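Local coordinates for aldehyde dehydrogenase 12 (Zea mays, PDB 6D97), which probably oxidises L-glutamate gamma-semialdehyde to glutamate with NAD+, as the last enzyme of proline catabolism in plants, at residues A[61-69]-A[399-407]; A[374-384]-A[428-439]. All coordinates share one frame; numbering follows the deposited sequence.

Interaction 1. Residues A[61-69]-A[399-407]; sequences WIVDPLNGD and HSIPKIYGA
The carbonyl oxygen of Asp64 takes the backbone N-H groups of both Asn67 and Gly68, and the Pro402 ring rests against the turn that these bonds close. The shorter bond is Gly68 N to Asp64 O, 2.8 Å. Asp64 OD1 holds the same turn from its side chain by accepting from Leu66 N, an Asx turn. Pro402 CD also lies 3.5 Å from Pro65 O, and Ile401 CG2 touches that oxygen as well. Further along, Tyr405 meets Pro65. Pro65 CA lies at the ring edge, and Pro65 CB is 3.9 Å from Tyr405 CE2. Val63 and Ile404 reach toward each other tip to tip, with Val63 CG2 3.9 Å from Ile404 CD1. The first torsion of Ile404 (chi1 50°) sets its CG1 between backbone N and carbonyl carbon, and CD1 then also lies over one face of the Tyr405 ring, offset toward its rim. Two waters make the polar links. One bonds Tyr405 OH at 2.6 Å and donates to Val63 O. The other donates to Leu66 O and accepts from Ser400 N. Leu66 O and Ser400 O are two acceptors only 3.1 Å apart and cannot bond each other. Ser400 O receives a CA-H...O contact from Asn67 CA. Strand 60-63 is an outermost strand of a four-stranded mixed sheet. Residues 399-407 lie in the loop between strands 388-391 and 411-414 of the seven-stranded sheet. Asp64 is also salt-bridged to Arg136 of helix 124-137, which ties the turn to that helix.

Interaction 2. Residues A[374-384]-A[428-439]; sequences MIEHMNNLLKI and LVTKEIFGPFQV
Leu428, near the end of helix 425-429, spreads its side chain over helix 371-382. Its CD2 lies 3.5 Å from Asn380 O, its CD1 meets His377 ND1, and its CG packs on Leu381 CD2. Leu428 O lies in the plane of the His377 ring, at its edge, 3.2 Å from CE1. Val429 crosses Leu381 at about a right angle, CG2 against CD2, and both Val429 CG2 and Leu428 CD2 also meet Ile384 CD1. Lys431 runs past His377 in the opposite direction, its CD close to ND1 and CE1. Ile433 then covers the ring. Its CD1 stands over the face, 3.4 Å from the centroid of His377, a clear CH-pi contact. Ile433 CG2 touches Met374 CG on the way. Gly435 and Pro436 pass the sulfur end of Met374, with Pro436 CD 3.8 Å from Met374 SD. Phe437, first residue of strand 437-443, has the edge of His377 turned toward its face. This is an offset edge-to-face pair, centroids 5.1 Å apart and planes at 65°. His377 reaches it with CG anti to its backbone N (chi1 -177°). Leu381 CD1 comes to the edge of the Phe437 ring, near its plane, 3.4 Å from CZ. Val439 CG2 lies beyond, against the same methyl. Helix 374-382 runs nearly parallel to strand 437-439 (13°) and packs on the seven-stranded sheet. The polar link is a water bonded to His377 NE2 and donating to Val429 O and Lys431 O. Ile433 CD1 over one imidazole face, Leu381 CG toward the rim of the other and Lys431 NZ, 5.6 Å from His377 ND1, may disfavour a charged ring; Leu428 O would act the other way.

Interactions 1 and 2 alternate along the chain: residues 374-384 precede the 399-407 loop, and 428-439 follow it. Their centres are 22 Å apart, yet they touch where Gly406 CA meets Met374 CE at 3.8 Å. Met374 is thus shared between the helix-on-sheet core of interaction 2 and the loop that reaches the turn at 64-68 in interaction 1. None of the four segments supplies a residue of the NAD pocket, and neither contact touches it. The bound NAD is about 10 Å from the side chain of Tyr405 and about 11 Å from Gly435. The side chain of Lys431 is about 12 Å from that of Ser275, an NAD-binding residue.

Interaction 1. Residues A[61-69]-A[399-407]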
loop_
_atom_site.group_PDB
_atom_site.type_symbol
_atom_site.label_atom_id
_atom_site.label_comp_id
_atom_site.label_asym_id
_atom_site.label_seq_id
_atom_site.Cartn_x
_atom_site.Cartn_y
_atom_site.Cartn_z
ATOM N N TRP A 61 48.092 -2.676 -11.643
ATOM C CA TRP A 61 47.836 -2.071 -12.944
ATOM C C TRP A 61 46.696 -2.785 -13.656
ATOM O O TRP A 61 46.676 -4.018 -13.741
ATOM C CB TRP A 61 49.090 -2.094 -13.820
ATOM C CG TRP A 61 50.098 -1.026 -13.487
ATOM C CD1 TRP A 61 51.286 -1.195 -12.840
ATOM C CD2 TRP A 61 50.001 0.375 -13.784
ATOM N NE1 TRP A 61 51.939 0.009 -12.721
ATOM C CE2 TRP A 61 51.171 0.989 -13.290
ATOM C CE3 TRP A 61 49.043 1.167 -14.423
ATOM C CZ2 TRP A 61 51.407 2.361 -13.412
ATOM C CZ3 TRP A 61 49.280 2.530 -14.543
ATOM C CH2 TRP A 61 50.454 3.111 -14.040
ATOM N N ILE A 62 45.750 -2.000 -14.161
ATOM C CA ILE A 62 44.698 -2.475 -15.049
ATOM C C ILE A 62 45.134 -2.179 -16.477
ATOM O O ILE A 62 45.629 -1.081 -16.764
ATOM C CB ILE A 62 43.354 -1.794 -14.734
ATOM C CG1 ILE A 62 42.960 -2.026 -13.272
ATOM C CG2 ILE A 62 42.272 -2.269 -15.696
ATOM C CD1 ILE A 62 42.854 -3.483 -12.885
ATOM N N VAL A 63 44.964 -3.147 -17.368
ATOM C CA VAL A 63 45.338 -2.942 -18.763
ATOM C C VAL A 63 44.125 -2.473 -19.551
ATOM O O VAL A 63 42.976 -2.815 -19.249
ATOM C CB VAL A 63 45.957 -4.208 -19.393
ATOM C CG1 VAL A 63 47.322 -4.492 -18.781
ATOM C CG2 VAL A 63 45.022 -5.397 -19.255
ATOM N N ASP A 64 44.397 -1.661 -20.566
ATOM C CA ASP A 64 43.372 -1.199 -21.496
ATOM C C ASP A 64 42.835 -2.395 -22.271
ATOM O O ASP A 64 43.610 -3.073 -22.959
ATOM C CB ASP A 64 43.959 -0.148 -22.442
ATOM C CG ASP A 64 42.918 0.495 -23.358
ATOM O OD1 ASP A 64 41.918 -0.157 -23.725
ATOM O OD2 ASP A 64 43.115 1.672 -23.726
ATOM N N PRO A 65 41.533 -2.685 -22.202
ATOM C CA PRO A 65 41.004 -3.869 -22.901
ATOM C C PRO A 65 41.166 -3.819 -24.409
ATOM O O PRO A 65 41.005 -4.863 -25.054
ATOM C CB PRO A 65 39.520 -3.876 -22.511
ATOM C CG PRO A 65 39.439 -3.031 -21.277
ATOM C CD PRO A 65 40.484 -1.973 -21.456
ATOM N N LEU A 66 41.467 -2.659 -24.989
ATOM C CA LEU A 66 41.597 -2.544 -26.436
ATOM C C LEU A 66 43.028 -2.695 -26.924
ATOM O O LEU A 66 43.228 -2.988 -28.110
ATOM C CB LEU A 66 41.047 -1.198 -26.925
ATOM C CG LEU A 66 39.533 -0.985 -26.974
ATOM C CD1 LEU A 66 39.216 0.377 -27.571
ATOM C CD2 LEU A 66 38.862 -2.079 -27.783
ATOM N N ASN A 67 44.027 -2.507 -26.054
ATOM C CA ASN A 67 45.403 -2.580 -26.529
ATOM C C ASN A 67 46.421 -3.095 -25.516
ATOM O O ASN A 67 47.585 -3.246 -25.892
ATOM C CB ASN A 67 45.838 -1.197 -27.049
ATOM C CG ASN A 67 45.717 -0.110 -25.998
ATOM O OD1 ASN A 67 45.913 -0.354 -24.809
ATOM N ND2 ASN A 67 45.393 1.102 -26.435
ATOM N N GLY A 68 46.052 -3.362 -24.262
ATOM C CA GLY A 68 46.985 -3.909 -23.294
ATOM C C GLY A 68 47.812 -2.900 -22.527
ATOM O O GLY A 68 48.590 -3.304 -21.652
ATOM N N ASP A 69 47.676 -1.610 -22.825
ATOM C CA ASP A 69 48.409 -0.582 -22.099
ATOM C C ASP A 69 48.083 -0.628 -20.611
ATOM O O ASP A 69 46.924 -0.780 -20.219
ATOM C CB ASP A 69 48.054 0.804 -22.646
ATOM C CG ASP A 69 48.668 1.085 -24.005
ATOM O OD1 ASP A 69 49.479 0.259 -24.483
ATOM O OD2 ASP A 69 48.337 2.145 -24.586
ATOM N N HIS A 399 42.976 -6.689 -34.409
ATOM C CA HIS A 399 42.746 -6.031 -33.130
ATOM C C HIS A 399 43.951 -6.237 -32.223
ATOM O O HIS A 399 44.811 -7.086 -32.472
ATOM C CB HIS A 399 41.464 -6.546 -32.464
ATOM C CG HIS A 399 41.521 -7.988 -32.069
ATOM N ND1 HIS A 399 42.206 -8.431 -30.959
ATOM C CD2 HIS A 399 40.977 -9.089 -32.638
ATOM C CE1 HIS A 399 42.079 -9.742 -30.859
ATOM N NE2 HIS A 399 41.337 -10.165 -31.866
ATOM N N SER A 400 44.006 -5.434 -31.159
ATOM C CA SER A 400 45.093 -5.478 -30.187
ATOM C C SER A 400 44.580 -5.821 -28.790
ATOM O O SER A 400 45.181 -5.432 -27.787
ATOM C CB SER A 400 45.857 -4.152 -30.167
ATOM O OG SER A 400 46.548 -3.927 -31.387
ATOM N N ILE A 401 43.466 -6.542 -28.712
ATOM C CA ILE A 401 42.875 -6.935 -27.436
ATOM C C ILE A 401 43.786 -7.966 -26.777
ATOM O O ILE A 401 44.057 -9.020 -27.371
ATOM C CB ILE A 401 41.449 -7.473 -27.628
ATOM C CG1 ILE A 401 40.581 -6.405 -28.293
ATOM C CG2 ILE A 401 40.838 -7.887 -26.297
ATOM C CD1 ILE A 401 39.262 -6.923 -28.826
ATOM N N PRO A 402 44.294 -7.695 -25.573
ATOM C CA PRO A 402 45.184 -8.656 -24.913
ATOM C C PRO A 402 44.490 -9.993 -24.712
ATOM O O PRO A 402 43.271 -10.066 -24.543
ATOM C CB PRO A 402 45.509 -7.981 -23.574
ATOM C CG PRO A 402 44.403 -7.002 -23.364
ATOM C CD PRO A 402 44.028 -6.519 -24.731
ATOM N N LYS A 403 45.287 -11.063 -24.736
ATOM C CA LYS A 403 44.718 -12.404 -24.807
ATOM C C LYS A 403 43.977 -12.805 -23.537
ATOM O O LYS A 403 43.237 -13.794 -23.564
ATOM C CB LYS A 403 45.814 -13.421 -25.127
ATOM C CG LYS A 403 46.408 -13.266 -26.524
ATOM C CD LYS A 403 45.384 -13.577 -27.608
ATOM C CE LYS A 403 45.334 -15.065 -27.917
ATOM N NZ LYS A 403 44.080 -15.443 -28.632
ATOM N N ILE A 404 44.147 -12.070 -22.433
ATOM C CA ILE A 404 43.347 -12.352 -21.244
ATOM C C ILE A 404 41.871 -12.106 -21.508
ATOM O O ILE A 404 41.016 -12.647 -20.799
ATOM C CB ILE A 404 43.807 -11.515 -20.027
ATOM C CG1 ILE A 404 43.930 -10.033 -20.394
ATOM C CG2 ILE A 404 45.091 -12.079 -19.426
ATOM C CD1 ILE A 404 43.905 -9.107 -19.190
ATOM N N TYR A 405 41.547 -11.294 -22.508
ATOM C CA TYR A 405 40.173 -10.956 -22.840
ATOM C C TYR A 405 39.786 -11.615 -24.155
ATOM O O TYR A 405 40.606 -11.724 -25.073
ATOM C CB TYR A 405 39.994 -9.440 -22.937
ATOM C CG TYR A 405 40.307 -8.714 -21.647
ATOM C CD1 TYR A 405 40.059 -9.312 -20.414
ATOM C CD2 TYR A 405 40.858 -7.438 -21.658
ATOM C CE1 TYR A 405 40.339 -8.656 -19.231
ATOM C CE2 TYR A 405 41.149 -6.778 -20.479
ATOM C CZ TYR A 405 40.886 -7.393 -19.270
ATOM O OH TYR A 405 41.168 -6.740 -18.098
ATOM N N GLY A 406 38.539 -12.060 -24.238
ATOM C CA GLY A 406 38.060 -12.668 -25.455
ATOM C C GLY A 406 37.751 -11.646 -26.530
ATOM O O GLY A 406 37.515 -10.469 -26.262
ATOM N N ALA A 407 37.758 -12.120 -27.777
ATOM C CA ALA A 407 37.477 -11.269 -28.937
ATOM C C ALA A 407 36.828 -12.162 -29.995
ATOM O O ALA A 407 37.506 -12.724 -30.858
ATOM C CB ALA A 407 38.737 -10.595 -29.463
HETATM O O HOH W 1 40.994 -4.149 -18.081
HETATM O O HOH W 2 41.971 -3.314 -30.393
#

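Interaction 2. Residues A[374-384]-A[428-439]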
loop_
_atom_site.group_PDB
_atom_site.type_symbol
_atom_site.label_atom_id
_atom_site.label_comp_id
_atom_site.label_asym_id
_atom_site.label_seq_id
_atom_site.Cartn_x
_atom_site.Cartn_y
_atom_site.Cartn_z
ATOM N N MET A 374 35.616 -19.645 -25.334
ATOM C CA MET A 374 34.376 -19.553 -26.096
ATOM C C MET A 374 34.384 -20.505 -27.285
ATOM O O MET A 374 33.359 -21.123 -27.597
ATOM C CB MET A 374 34.153 -18.112 -26.555
ATOM C CG MET A 374 33.594 -17.195 -25.480
ATOM S SD MET A 374 33.337 -15.496 -26.032
ATOM C CE MET A 374 34.958 -14.789 -25.740
ATOM N N ILE A 375 35.530 -20.634 -27.962
ATOM C CA ILE A 375 35.647 -21.590 -29.060
ATOM C C ILE A 375 35.473 -23.015 -28.547
ATOM O O ILE A 375 34.760 -23.827 -29.149
ATOM C CB ILE A 375 36.994 -21.415 -29.784
ATOM C CG1 ILE A 375 37.001 -20.129 -30.621
ATOM C CG2 ILE A 375 37.279 -22.635 -30.651
ATOM C CD1 ILE A 375 36.088 -20.193 -31.823
ATOM N N GLU A 376 36.123 -23.342 -27.423
ATOM C CA GLU A 376 36.016 -24.686 -26.857
ATOM C C GLU A 376 34.564 -25.024 -26.527
ATOM O O GLU A 376 34.072 -26.108 -26.869
ATOM C CB GLU A 376 36.898 -24.802 -25.610
ATOM C CG GLU A 376 36.996 -26.221 -25.074
ATOM C CD GLU A 376 37.470 -26.275 -23.636
ATOM O OE1 GLU A 376 38.689 -26.388 -23.398
ATOM O OE2 GLU A 376 36.617 -26.194 -22.732
ATOM N N HIS A 377 33.861 -24.104 -25.856
ATOM C CA HIS A 377 32.436 -24.290 -25.564
ATOM C C HIS A 377 31.643 -24.564 -26.841
ATOM O O HIS A 377 30.841 -25.503 -26.900
ATOM C CB HIS A 377 31.873 -23.061 -24.850
ATOM C CG HIS A 377 30.429 -23.196 -24.456
ATOM N ND1 HIS A 377 29.993 -24.125 -23.530
ATOM C CD2 HIS A 377 29.329 -22.517 -24.860
ATOM C CE1 HIS A 377 28.686 -24.012 -23.386
ATOM N NE2 HIS A 377 28.262 -23.041 -24.177
ATOM N N MET A 378 31.860 -23.759 -27.878
ATOM C CA MET A 378 31.193 -23.976 -29.160
ATOM C C MET A 378 31.468 -25.373 -29.704
ATOM O O MET A 378 30.553 -26.047 -30.195
ATOM C CB MET A 378 31.650 -22.928 -30.181
ATOM C CG MET A 378 31.124 -23.140 -31.581
ATOM S SD MET A 378 31.902 -22.000 -32.751
ATOM C CE MET A 378 33.570 -22.652 -32.871
ATOM N N ASN A 379 32.722 -25.813 -29.661
ATOM C CA ASN A 379 33.060 -27.141 -30.157
ATOM C C ASN A 379 32.441 -28.235 -29.294
ATOM O O ASN A 379 32.017 -29.275 -29.816
ATOM C CB ASN A 379 34.583 -27.301 -30.236
ATOM C CG ASN A 379 35.195 -26.498 -31.368
ATOM O OD1 ASN A 379 34.598 -26.374 -32.441
ATOM N ND2 ASN A 379 36.381 -25.950 -31.141
ATOM N N ASN A 380 32.391 -28.029 -27.976
ATOM C CA ASN A 380 31.729 -28.995 -27.107
ATOM C C ASN A 380 30.254 -29.134 -27.462
ATOM O O ASN A 380 29.710 -30.245 -27.462
ATOM C CB ASN A 380 31.888 -28.590 -25.643
ATOM C CG ASN A 380 33.282 -28.843 -25.118
ATOM O OD1 ASN A 380 34.026 -29.655 -25.666
ATOM N ND2 ASN A 380 33.639 -28.155 -24.040
ATOM N N LEU A 381 29.590 -28.016 -27.769
ATOM C CA LEU A 381 28.195 -28.080 -28.193
ATOM C C LEU A 381 28.058 -28.794 -29.531
ATOM O O LEU A 381 27.100 -29.546 -29.748
ATOM C CB LEU A 381 27.604 -26.672 -28.278
ATOM C CG LEU A 381 27.384 -25.946 -26.952
ATOM C CD1 LEU A 381 27.026 -24.494 -27.184
ATOM C CD2 LEU A 381 26.285 -26.635 -26.175
ATOM N N LEU A 382 29.011 -28.579 -30.440
ATOM C CA LEU A 382 28.930 -29.165 -31.772
ATOM C C LEU A 382 29.103 -30.676 -31.771
ATOM O O LEU A 382 28.803 -31.313 -32.786
ATOM C CB LEU A 382 29.967 -28.521 -32.691
ATOM C CG LEU A 382 29.645 -27.075 -33.071
ATOM C CD1 LEU A 382 30.773 -26.457 -33.884
ATOM C CD2 LEU A 382 28.333 -27.009 -33.834
ATOM N N LYS A 383 29.571 -31.266 -30.668
ATOM C CA LYS A 383 29.598 -32.720 -30.562
ATOM C C LYS A 383 28.199 -33.313 -30.485
ATOM O O LYS A 383 28.036 -34.522 -30.684
ATOM C CB LYS A 383 30.406 -33.147 -29.334
ATOM C CG LYS A 383 31.875 -32.768 -29.387
ATOM C CD LYS A 383 32.553 -32.982 -28.043
ATOM C CE LYS A 383 34.030 -32.637 -28.118
ATOM N NZ LYS A 383 34.676 -32.672 -26.774
ATOM N N ILE A 384 27.193 -32.490 -30.211
ATOM C CA ILE A 384 25.826 -32.959 -30.021
ATOM C C ILE A 384 25.175 -33.192 -31.377
ATOM O O ILE A 384 25.329 -32.389 -32.306
ATOM C CB ILE A 384 25.038 -31.943 -29.177
ATOM C CG1 ILE A 384 25.686 -31.800 -27.797
ATOM C CG2 ILE A 384 23.582 -32.350 -29.067
ATOM C CD1 ILE A 384 25.243 -30.574 -27.029
ATOM N N LEU A 428 25.739 -28.588 -20.197
ATOM C CA LEU A 428 26.573 -27.884 -21.167
ATOM C C LEU A 428 25.791 -26.773 -21.877
ATOM O O LEU A 428 26.283 -25.640 -22.003
ATOM C CB LEU A 428 27.140 -28.881 -22.186
ATOM C CG LEU A 428 28.018 -28.307 -23.295
ATOM C CD1 LEU A 428 29.308 -27.772 -22.720
ATOM C CD2 LEU A 428 28.277 -29.353 -24.369
ATOM N N VAL A 429 24.579 -27.075 -22.367
ATOM C CA VAL A 429 23.794 -26.106 -23.144
ATOM C C VAL A 429 23.404 -24.914 -22.275
ATOM O O VAL A 429 23.459 -23.755 -22.721
ATOM C CB VAL A 429 22.560 -26.805 -23.771
ATOM C CG1 VAL A 429 21.468 -25.794 -24.177
ATOM C CG2 VAL A 429 22.986 -27.662 -24.957
ATOM N N THR A 430 23.013 -25.156 -21.024
ATOM C CA THR A 430 22.572 -24.100 -20.117
ATOM C C THR A 430 23.740 -23.457 -19.355
ATOM O O THR A 430 23.515 -22.784 -18.342
ATOM C CB THR A 430 21.532 -24.642 -19.147
ATOM O OG1 THR A 430 22.132 -25.625 -18.306
ATOM C CG2 THR A 430 20.349 -25.284 -19.919
ATOM N N LYS A 431 24.970 -23.639 -19.810
ATOM C CA LYS A 431 26.113 -23.005 -19.167
ATOM C C LYS A 431 26.194 -21.543 -19.599
ATOM O O LYS A 431 26.144 -21.245 -20.795
ATOM C CB LYS A 431 27.394 -23.757 -19.537
ATOM C CG LYS A 431 28.680 -23.168 -19.011
ATOM C CD LYS A 431 29.849 -23.743 -19.784
ATOM C CE LYS A 431 31.158 -23.197 -19.284
ATOM N NZ LYS A 431 31.733 -24.035 -18.205
ATOM N N GLU A 432 26.326 -20.634 -18.641
ATOM C CA GLU A 432 26.397 -19.221 -18.966
ATOM C C GLU A 432 27.772 -18.873 -19.519
ATOM O O GLU A 432 28.786 -19.105 -18.849
ATOM C CB GLU A 432 26.094 -18.359 -17.733
ATOM C CG GLU A 432 25.972 -16.885 -18.055
ATOM C CD GLU A 432 26.078 -16.013 -16.829
ATOM O OE1 GLU A 432 26.835 -16.390 -15.918
ATOM O OE2 GLU A 432 25.428 -14.946 -16.782
ATOM N N ILE A 433 27.804 -18.327 -20.736
ATOM C CA ILE A 433 29.014 -17.793 -21.349
ATOM C C ILE A 433 28.861 -16.277 -21.363
ATOM O O ILE A 433 28.058 -15.725 -22.139
ATOM C CB ILE A 433 29.248 -18.339 -22.762
ATOM C CG1 ILE A 433 28.914 -19.834 -22.826
ATOM C CG2 ILE A 433 30.695 -18.105 -23.223
ATOM C CD1 ILE A 433 29.867 -20.732 -22.016
ATOM N N PHE A 434 29.630 -15.585 -20.518
ATOM C CA PHE A 434 29.494 -14.138 -20.367
ATOM C C PHE A 434 30.203 -13.462 -21.541
ATOM O O PHE A 434 31.167 -12.711 -21.392
ATOM C CB PHE A 434 30.007 -13.659 -19.017
ATOM C CG PHE A 434 29.224 -12.489 -18.472
ATOM C CD1 PHE A 434 27.857 -12.612 -18.247
ATOM C CD2 PHE A 434 29.819 -11.271 -18.227
ATOM C CE1 PHE A 434 27.117 -11.534 -17.781
ATOM C CE2 PHE A 434 29.079 -10.199 -17.759
ATOM C CZ PHE A 434 27.729 -10.336 -17.541
ATOM N N GLY A 435 29.686 -13.750 -22.744
ATOM C CA GLY A 435 30.201 -13.241 -23.992
ATOM C C GLY A 435 29.136 -13.250 -25.065
ATOM O O GLY A 435 27.984 -13.624 -24.821
ATOM N N PRO A 436 29.508 -12.854 -26.301
ATOM C CA PRO A 436 28.509 -12.782 -27.393
ATOM C C PRO A 436 28.226 -14.172 -27.975
ATOM O O PRO A 436 28.751 -14.581 -29.016
ATOM C CB PRO A 436 29.187 -11.854 -28.405
ATOM C CG PRO A 436 30.711 -11.884 -28.060
ATOM C CD PRO A 436 30.886 -12.685 -26.792
ATOM N N PHE A 437 27.351 -14.908 -27.294
ATOM C CA PHE A 437 27.148 -16.320 -27.605
ATOM C C PHE A 437 25.769 -16.729 -27.113
ATOM O O PHE A 437 25.413 -16.461 -25.957
ATOM C CB PHE A 437 28.228 -17.209 -26.969
ATOM C CG PHE A 437 28.140 -18.663 -27.360
ATOM C CD1 PHE A 437 27.271 -19.523 -26.710
ATOM C CD2 PHE A 437 28.908 -19.170 -28.395
ATOM C CE1 PHE A 437 27.176 -20.860 -27.087
ATOM C CE2 PHE A 437 28.809 -20.513 -28.766
ATOM C CZ PHE A 437 27.942 -21.344 -28.113
ATOM N N GLN A 438 25.008 -17.407 -27.969
ATOM C CA GLN A 438 23.695 -17.896 -27.588
ATOM C C GLN A 438 23.451 -19.250 -28.243
ATOM O O GLN A 438 24.049 -19.587 -29.270
ATOM C CB GLN A 438 22.575 -16.927 -28.006
ATOM C CG GLN A 438 22.528 -16.632 -29.497
ATOM C CD GLN A 438 21.289 -15.867 -29.886
ATOM O OE1 GLN A 438 20.210 -16.088 -29.343
ATOM N NE2 GLN A 438 21.426 -14.993 -30.851
ATOM N N VAL A 439 22.533 -20.012 -27.656
ATOM C CA VAL A 439 22.050 -21.258 -28.232
ATOM C C VAL A 439 20.649 -21.011 -28.782
ATOM O O VAL A 439 19.823 -20.349 -28.140
ATOM C CB VAL A 439 22.057 -22.404 -27.204
ATOM C CG1 VAL A 439 21.469 -23.679 -27.793
ATOM C CG2 VAL A 439 23.476 -22.640 -26.699
HETATM O O HOH W 3 25.638 -21.942 -23.565
#